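Local coordinates for protein beta-phenylalanine aminotransferase (Variovorax paradoxus, PDB 4AO9) that probably catalyses the pyridoxal-5'-phosphate-dependent transfer of the amino group of beta-phenylalanine to a keto acid, as a class III aminotransferase, at residues L184-A188 against D198-L202; I26-L30 against D397-L403. All coordinates share one frame; numbering follows the deposited sequence.

Contact 1: residues L184-A188 against D198-L202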
ATOM      1  N   LEU A 184       5.313   7.218  -8.896  1.00  9.12           N
ATOM      2  CA  LEU A 184       6.173   8.395  -8.699  1.00  9.34           C
ATOM      3  C   LEU A 184       7.598   8.159  -9.179  1.00  9.52           C
ATOM      4  O   LEU A 184       8.549   8.241  -8.405  1.00 10.45           O
ATOM      5  CB  LEU A 184       6.180   8.813  -7.221  1.00  8.67           C
ATOM      6  CG  LEU A 184       4.865   9.314  -6.608  1.00  8.72           C
ATOM      7  CD1 LEU A 184       5.018   9.381  -5.094  1.00  9.59           C
ATOM      8  CD2 LEU A 184       4.466  10.681  -7.158  1.00  9.68           C
ATOM      9  N   GLY A 185       7.743   7.905 -10.477  1.00 10.21           N
ATOM     10  CA  GLY A 185       9.037   7.588 -11.079  1.00 10.67           C
ATOM     11  C   GLY A 185       9.386   8.578 -12.169  1.00 10.82           C
ATOM     12  O   GLY A 185       8.500   9.098 -12.854  1.00 10.99           O
ATOM     13  N   PHE A 186      10.676   8.856 -12.312  1.00 11.71           N
ATOM     14  CA  PHE A 186      11.162   9.855 -13.260  1.00 12.53           C
ATOM     15  C   PHE A 186      12.390   9.389 -14.000  1.00 14.44           C
ATOM     16  O   PHE A 186      13.312   8.852 -13.396  1.00 15.51           O
ATOM     17  CB  PHE A 186      11.436  11.172 -12.518  1.00 12.25           C
ATOM     18  CG  PHE A 186      10.237  11.642 -11.756  1.00 10.00           C
ATOM     19  CD1 PHE A 186       9.274  12.426 -12.379  1.00  9.96           C
ATOM     20  CD2 PHE A 186      10.021  11.223 -10.437  1.00  9.28           C
ATOM     21  CE1 PHE A 186       8.121  12.796 -11.703  1.00  9.67           C
ATOM     22  CE2 PHE A 186       8.887  11.596  -9.755  1.00 10.05           C
ATOM     23  CZ  PHE A 186       7.916  12.378 -10.387  1.00  8.32           C
ATOM     24  N   GLY A 187      12.355   9.558 -15.321  1.00 15.44           N
ATOM     25  CA  GLY A 187      13.557   9.510 -16.150  1.00 17.39           C
ATOM     26  C   GLY A 187      13.942  10.966 -16.286  1.00 18.32           C
ATOM     27  O   GLY A 187      14.066  11.663 -15.273  1.00 18.59           O
ATOM     28  N   ALA A 188      14.110  11.442 -17.523  1.00 19.14           N
ATOM     29  CA  ALA A 188      14.199  12.876 -17.796  1.00 19.32           C
ATOM     30  C   ALA A 188      12.835  13.559 -17.647  1.00 19.39           C
ATOM     31  O   ALA A 188      12.748  14.766 -17.403  1.00 20.28           O
ATOM     32  CB  ALA A 188      14.769  13.120 -19.197  1.00 19.87           C
ATOM     33  N   ASP A 198       1.915  18.500 -10.774  1.00  9.68           N
ATOM     34  CA  ASP A 198       2.742  19.429 -11.537  1.00 10.75           C
ATOM     35  C   ASP A 198       4.220  19.254 -11.172  1.00 10.74           C
ATOM     36  O   ASP A 198       4.736  19.952 -10.301  1.00 11.23           O
ATOM     37  CB  ASP A 198       2.292  20.872 -11.297  1.00 11.12           C
ATOM     38  CG  ASP A 198       3.122  21.866 -12.086  1.00 14.46           C
ATOM     39  OD1 ASP A 198       3.612  21.497 -13.177  1.00 17.15           O
ATOM     40  OD2 ASP A 198       3.295  22.996 -11.599  1.00 17.57           O
ATOM     41  N   PHE A 199       4.893  18.320 -11.836  1.00 11.25           N
ATOM     42  CA  PHE A 199       6.304  18.053 -11.564  1.00 11.34           C
ATOM     43  C   PHE A 199       7.248  18.888 -12.413  1.00 11.98           C
ATOM     44  O   PHE A 199       7.099  18.940 -13.642  1.00 14.34           O
ATOM     45  CB  PHE A 199       6.623  16.575 -11.805  1.00 11.27           C
ATOM     46  CG  PHE A 199       6.017  15.643 -10.800  1.00 11.21           C
ATOM     47  CD1 PHE A 199       6.435  15.656  -9.471  1.00  9.77           C
ATOM     48  CD2 PHE A 199       5.033  14.723 -11.185  1.00 12.11           C
ATOM     49  CE1 PHE A 199       5.877  14.777  -8.532  1.00 10.42           C
ATOM     50  CE2 PHE A 199       4.478  13.854 -10.253  1.00 10.65           C
ATOM     51  CZ  PHE A 199       4.901  13.871  -8.940  1.00 10.93           C
ATOM     52  N   LEU A 200       8.236  19.495 -11.754  1.00 10.67           N
ATOM     53  CA  LEU A 200       9.377  20.117 -12.431  1.00 10.80           C
ATOM     54  C   LEU A 200      10.585  19.207 -12.207  1.00 10.29           C
ATOM     55  O   LEU A 200      11.047  19.049 -11.070  1.00  9.84           O
ATOM     56  CB  LEU A 200       9.634  21.512 -11.863  1.00 11.27           C
ATOM     57  CG  LEU A 200      10.907  22.230 -12.315  1.00 11.95           C
ATOM     58  CD1 LEU A 200      10.938  22.417 -13.834  1.00 14.11           C
ATOM     59  CD2 LEU A 200      11.007  23.577 -11.625  1.00 12.88           C
ATOM     60  N   VAL A 201      11.081  18.600 -13.289  1.00 10.58           N
ATOM     61  CA  VAL A 201      12.128  17.587 -13.204  1.00 10.85           C
ATOM     62  C   VAL A 201      13.475  18.222 -13.525  1.00 11.10           C
ATOM     63  O   VAL A 201      13.687  18.730 -14.641  1.00 12.55           O
ATOM     64  CB  VAL A 201      11.860  16.387 -14.168  1.00 10.92           C
ATOM     65  CG1 VAL A 201      12.913  15.295 -13.964  1.00 12.68           C
ATOM     66  CG2 VAL A 201      10.455  15.820 -13.959  1.00 11.38           C
ATOM     67  N   LEU A 202      14.376  18.186 -12.548  1.00 10.70           N
ATOM     68  CA  LEU A 202      15.684  18.825 -12.652  1.00 10.75           C
ATOM     69  C   LEU A 202      16.781  17.775 -12.612  1.00 10.81           C
ATOM     70  O   LEU A 202      16.569  16.668 -12.123  1.00 10.77           O
ATOM     71  CB  LEU A 202      15.860  19.817 -11.494  1.00 10.90           C
ATOM     72  CG  LEU A 202      14.864  20.980 -11.411  1.00 10.47           C
ATOM     73  CD1 LEU A 202      15.220  21.917 -10.252  1.00 12.15           C
ATOM     74  CD2 LEU A 202      14.794  21.766 -12.723  1.00 12.34           C
TER
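No backbone hydrogen bond joins Phe-186 and its loop neighbours to Phe-199 and Val-201, and the closest alpha carbons, of Ala-188 and Val-201, are 6.9 Å apart. Strand 198-202 is the edge strand, beside strand 171-175, of the seven-stranded mixed sheet of the large domain in this fold-type I aminotransferase. Loop 184-188 packs on it through the side chains of Leu-184 and Phe-186 and the carbonyl oxygens of Gly-187 and Ala-188. The main feature is a T-shaped aromatic pair. The edge of the Phe-186 ring points at the face of Phe-199, with centroids 4.7 Å apart and planes at 72°. Phe-186 CZ stands over the centre of that face, 3.5 Å above the plane. Leu-184 CD2 reaches Phe-199 CZ at 3.7 Å. The Leu-184 side chain also touches Leu-157, Leu-160 and the pocket residue Asn-156, and is about 7 Å from a bound pyridoxal-5'-phosphate, in the second shell. Replacing Phe-199 by an alanine would probably open a gap beside Leu-184 and rob the Phe-186 edge of the ring it rests on. With Val-201 CG1 anti to the backbone N (chi1 -175°), that branch lies 3.5 Å from Ala-188 O, and Val-201 CG2 lies 3.9 Å from Phe-186 CD1.

Contact 2: residues I26-L30 against D397-L403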
ATOM      1  N   ILE A  26      29.041 -10.507 -28.115  1.00 26.30           N
ATOM      2  CA  ILE A  26      28.195 -10.291 -26.937  1.00 25.31           C
ATOM      3  C   ILE A  26      26.804 -10.905 -27.161  1.00 25.46           C
ATOM      4  O   ILE A  26      26.265 -11.565 -26.264  1.00 24.46           O
ATOM      5  CB  ILE A  26      28.114  -8.796 -26.535  1.00 24.88           C
ATOM      6  CG1 ILE A  26      29.473  -8.305 -26.028  1.00 24.58           C
ATOM      7  CG2 ILE A  26      27.069  -8.581 -25.439  1.00 23.97           C
ATOM      8  CD1 ILE A  26      29.598  -6.781 -25.935  1.00 23.85           C
ATOM      9  N   ASP A  27      26.240 -10.699 -28.352  1.00 25.70           N
ATOM     10  CA  ASP A  27      24.964 -11.328 -28.726  1.00 26.08           C
ATOM     11  C   ASP A  27      25.048 -12.851 -28.610  1.00 26.06           C
ATOM     12  O   ASP A  27      24.133 -13.485 -28.080  1.00 25.59           O
ATOM     13  CB  ASP A  27      24.539 -10.936 -30.148  1.00 26.58           C
ATOM     14  CG  ASP A  27      23.898  -9.555 -30.225  1.00 27.71           C
ATOM     15  OD1 ASP A  27      23.509  -8.993 -29.177  1.00 28.81           O
ATOM     16  OD2 ASP A  27      23.771  -9.029 -31.354  1.00 29.42           O
ATOM     17  N   GLN A  28      26.148 -13.424 -29.104  1.00 26.39           N
ATOM     18  CA  GLN A  28      26.395 -14.866 -29.039  1.00 26.55           C
ATOM     19  C   GLN A  28      26.489 -15.370 -27.599  1.00 25.65           C
ATOM     20  O   GLN A  28      25.859 -16.368 -27.251  1.00 25.29           O
ATOM     21  CB  GLN A  28      27.671 -15.243 -29.806  1.00 27.54           C
ATOM     22  CG  GLN A  28      27.610 -15.011 -31.318  1.00 30.46           C
ATOM     23  CD  GLN A  28      28.990 -15.033 -31.982  1.00 34.35           C
ATOM     24  OE1 GLN A  28      29.782 -15.960 -31.782  1.00 36.11           O
ATOM     25  NE2 GLN A  28      29.275 -14.011 -32.789  1.00 35.00           N
ATOM     26  N   ALA A  29      27.273 -14.674 -26.772  1.00 24.63           N
ATOM     27  CA  ALA A  29      27.458 -15.050 -25.370  1.00 23.57           C
ATOM     28  C   ALA A  29      26.137 -14.993 -24.605  1.00 22.67           C
ATOM     29  O   ALA A  29      25.874 -15.838 -23.744  1.00 22.54           O
ATOM     30  CB  ALA A  29      28.496 -14.155 -24.703  1.00 23.44           C
ATOM     31  N   LEU A  30      25.311 -14.000 -24.930  1.00 22.13           N
ATOM     32  CA  LEU A  30      24.003 -13.860 -24.291  1.00 21.20           C
ATOM     33  C   LEU A  30      23.040 -14.974 -24.699  1.00 21.19           C
ATOM     34  O   LEU A  30      22.321 -15.513 -23.849  1.00 20.40           O
ATOM     35  CB  LEU A  30      23.393 -12.479 -24.560  1.00 21.14           C
ATOM     36  CG  LEU A  30      22.167 -12.128 -23.706  1.00 20.93           C
ATOM     37  CD1 LEU A  30      22.514 -12.176 -22.221  1.00 20.35           C
ATOM     38  CD2 LEU A  30      21.638 -10.755 -24.082  1.00 22.20           C
ATOM     39  N   ASP A 397      25.779  -0.710 -22.025  1.00 21.64           N
ATOM     40  CA  ASP A 397      25.272  -1.876 -22.742  1.00 20.79           C
ATOM     41  C   ASP A 397      24.527  -2.793 -21.778  1.00 20.01           C
ATOM     42  O   ASP A 397      25.130  -3.470 -20.946  1.00 19.79           O
ATOM     43  CB  ASP A 397      26.446  -2.613 -23.407  1.00 20.76           C
ATOM     44  CG  ASP A 397      26.009  -3.761 -24.318  1.00 21.06           C
ATOM     45  OD1 ASP A 397      24.804  -4.097 -24.390  1.00 20.59           O
ATOM     46  OD2 ASP A 397      26.905  -4.337 -24.974  1.00 22.13           O
ATOM     47  N   GLY A 398      23.205  -2.824 -21.911  1.00 19.07           N
ATOM     48  CA  GLY A 398      22.363  -3.645 -21.050  1.00 18.17           C
ATOM     49  C   GLY A 398      22.673  -5.130 -21.102  1.00 17.67           C
ATOM     50  O   GLY A 398      22.384  -5.859 -20.151  1.00 17.79           O
ATOM     51  N   ARG A 399      23.272  -5.586 -22.203  1.00 17.54           N
ATOM     52  CA  ARG A 399      23.564  -7.005 -22.378  1.00 17.24           C
ATOM     53  C   ARG A 399      24.649  -7.446 -21.402  1.00 16.67           C
ATOM     54  O   ARG A 399      24.695  -8.608 -21.008  1.00 16.76           O
ATOM     55  CB  ARG A 399      23.986  -7.320 -23.823  1.00 17.47           C
ATOM     56  CG  ARG A 399      22.911  -7.038 -24.873  1.00 18.67           C
ATOM     57  CD  ARG A 399      23.486  -7.121 -26.297  1.00 20.39           C
ATOM     58  NE  ARG A 399      24.569  -6.159 -26.503  1.00 21.93           N
ATOM     59  CZ  ARG A 399      25.473  -6.222 -27.480  1.00 23.33           C
ATOM     60  NH1 ARG A 399      25.451  -7.210 -28.367  1.00 24.28           N
ATOM     61  NH2 ARG A 399      26.417  -5.294 -27.558  1.00 22.63           N
ATOM     62  N   LEU A 400      25.517  -6.510 -21.022  1.00 16.24           N
ATOM     63  CA  LEU A 400      26.586  -6.789 -20.072  1.00 15.78           C
ATOM     64  C   LEU A 400      26.048  -7.031 -18.664  1.00 15.04           C
ATOM     65  O   LEU A 400      26.535  -7.910 -17.961  1.00 14.61           O
ATOM     66  CB  LEU A 400      27.639  -5.668 -20.078  1.00 16.09           C
ATOM     67  CG  LEU A 400      28.367  -5.436 -21.405  1.00 17.11           C
ATOM     68  CD1 LEU A 400      29.326  -4.271 -21.281  1.00 17.27           C
ATOM     69  CD2 LEU A 400      29.104  -6.693 -21.861  1.00 17.60           C
ATOM     70  N   ARG A 401      25.048  -6.247 -18.260  1.00 14.46           N
ATOM     71  CA  ARG A 401      24.353  -6.490 -16.992  1.00 13.99           C
ATOM     72  C   ARG A 401      23.711  -7.880 -16.971  1.00 13.49           C
ATOM     73  O   ARG A 401      23.745  -8.570 -15.950  1.00 12.28           O
ATOM     74  CB  ARG A 401      23.285  -5.419 -16.737  1.00 14.27           C
ATOM     75  CG  ARG A 401      23.839  -4.005 -16.547  1.00 17.71           C
ATOM     76  CD  ARG A 401      22.806  -3.127 -15.843  1.00 20.46           C
ATOM     77  NE  ARG A 401      23.409  -2.134 -14.945  1.00 24.96           N
ATOM     78  CZ  ARG A 401      22.709  -1.198 -14.305  1.00 24.93           C
ATOM     79  NH1 ARG A 401      21.389  -1.120 -14.452  1.00 26.04           N
ATOM     80  NH2 ARG A 401      23.321  -0.340 -13.509  1.00 25.95           N
ATOM     81  N   GLN A 402      23.140  -8.289 -18.106  1.00 13.20           N
ATOM     82  CA  GLN A 402      22.531  -9.622 -18.197  1.00 13.47           C
ATOM     83  C   GLN A 402      23.592 -10.712 -18.069  1.00 13.50           C
ATOM     84  O   GLN A 402      23.417 -11.678 -17.323  1.00 13.41           O
ATOM     85  CB  GLN A 402      21.743  -9.793 -19.495  1.00 13.44           C
ATOM     86  CG  GLN A 402      20.558  -8.867 -19.648  1.00 14.68           C
ATOM     87  CD  GLN A 402      19.777  -9.169 -20.902  1.00 16.20           C
ATOM     88  OE1 GLN A 402      19.095 -10.198 -20.992  1.00 18.15           O
ATOM     89  NE2 GLN A 402      19.869  -8.282 -21.879  1.00 18.49           N
ATOM     90  N   LEU A 403      24.703 -10.555 -18.789  1.00 14.00           N
ATOM     91  CA  LEU A 403      25.789 -11.530 -18.704  1.00 14.44           C
ATOM     92  C   LEU A 403      26.300 -11.678 -17.270  1.00 13.88           C
ATOM     93  O   LEU A 403      26.522 -12.793 -16.804  1.00 13.74           O
ATOM     94  CB  LEU A 403      26.929 -11.188 -19.685  1.00 15.02           C
ATOM     95  CG  LEU A 403      26.591 -11.347 -21.182  1.00 16.61           C
ATOM     96  CD1 LEU A 403      27.697 -10.795 -22.084  1.00 16.82           C
ATOM     97  CD2 LEU A 403      26.306 -12.794 -21.560  1.00 17.00           C
TER
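Arg-399 is held by two aspartates, Asp-27 on the facing helix and Asp-397 at the N-cap of its own helix, while Ile-26 covers one face of its guanidinium. Ile-26 CG2 sits over the centre of the group, 3.5 Å from Arg-399 CZ. The salt bridge across the contact runs from Arg-399 NH1 to Asp-27 OD1 at 2.8 Å. Asp-27 lies at the guanidinium edge, but its oxygen is met from above the carboxylate plane, and the two planes are 69° apart. Asp-397 is gripped side-on. Arg-399 NE gives a nearly straight bond of 3.0 Å to the syn lone pair of Asp-397 OD1. Arg-399 NH2 makes a more bent bond to Asp-397 OD2, tilted from both planes. The same OD1 caps the helix by accepting from Arg-399 N. A bend at chi3 (-60°) turns the guanidinium to meet both carboxylates. NH1 also donates to His-23 O. These contacts probably fix the group's rotation and stabilise its positive charge. Farther along the two helices the contact is mainly apolar. Leu-403 packs between Ile-26, Ala-29 and Leu-30. Leu-30 CD1 lies 3.7 Å from Gln-402 CB, whose amide oxygen bonds the Tyr-34 hydroxyl. The axes of the two short helix segments approach to 10.2 Å at 33°. The contact packs helix 23-40 on helix 398-410, with Leu-449 of the C-terminal tail against Ile-26 and Ala-29.

Overall arrangement
The chain enters contact 2 almost at once, through helix 23-40. It then runs through the first sheet strands and into the large domain. Contact 1 closes there as a short loop: nine residues separate 184-188 from 198-202, the edge strand of the seven-stranded sheet. The chain goes on through the rest of that sheet and later helices before helix 398-410 returns to residues 26-30 and closes contact 2 over 366 residues. Contact 1 is therefore nested inside contact 2. Their centres are 30 Å apart and they do not touch. Contact 1 ties a loop whose Leu-184 end lies near the cofactor to a sheet edge. Contact 2 ties the N-terminal helix 23-40 to helix 398-410, late in the chain.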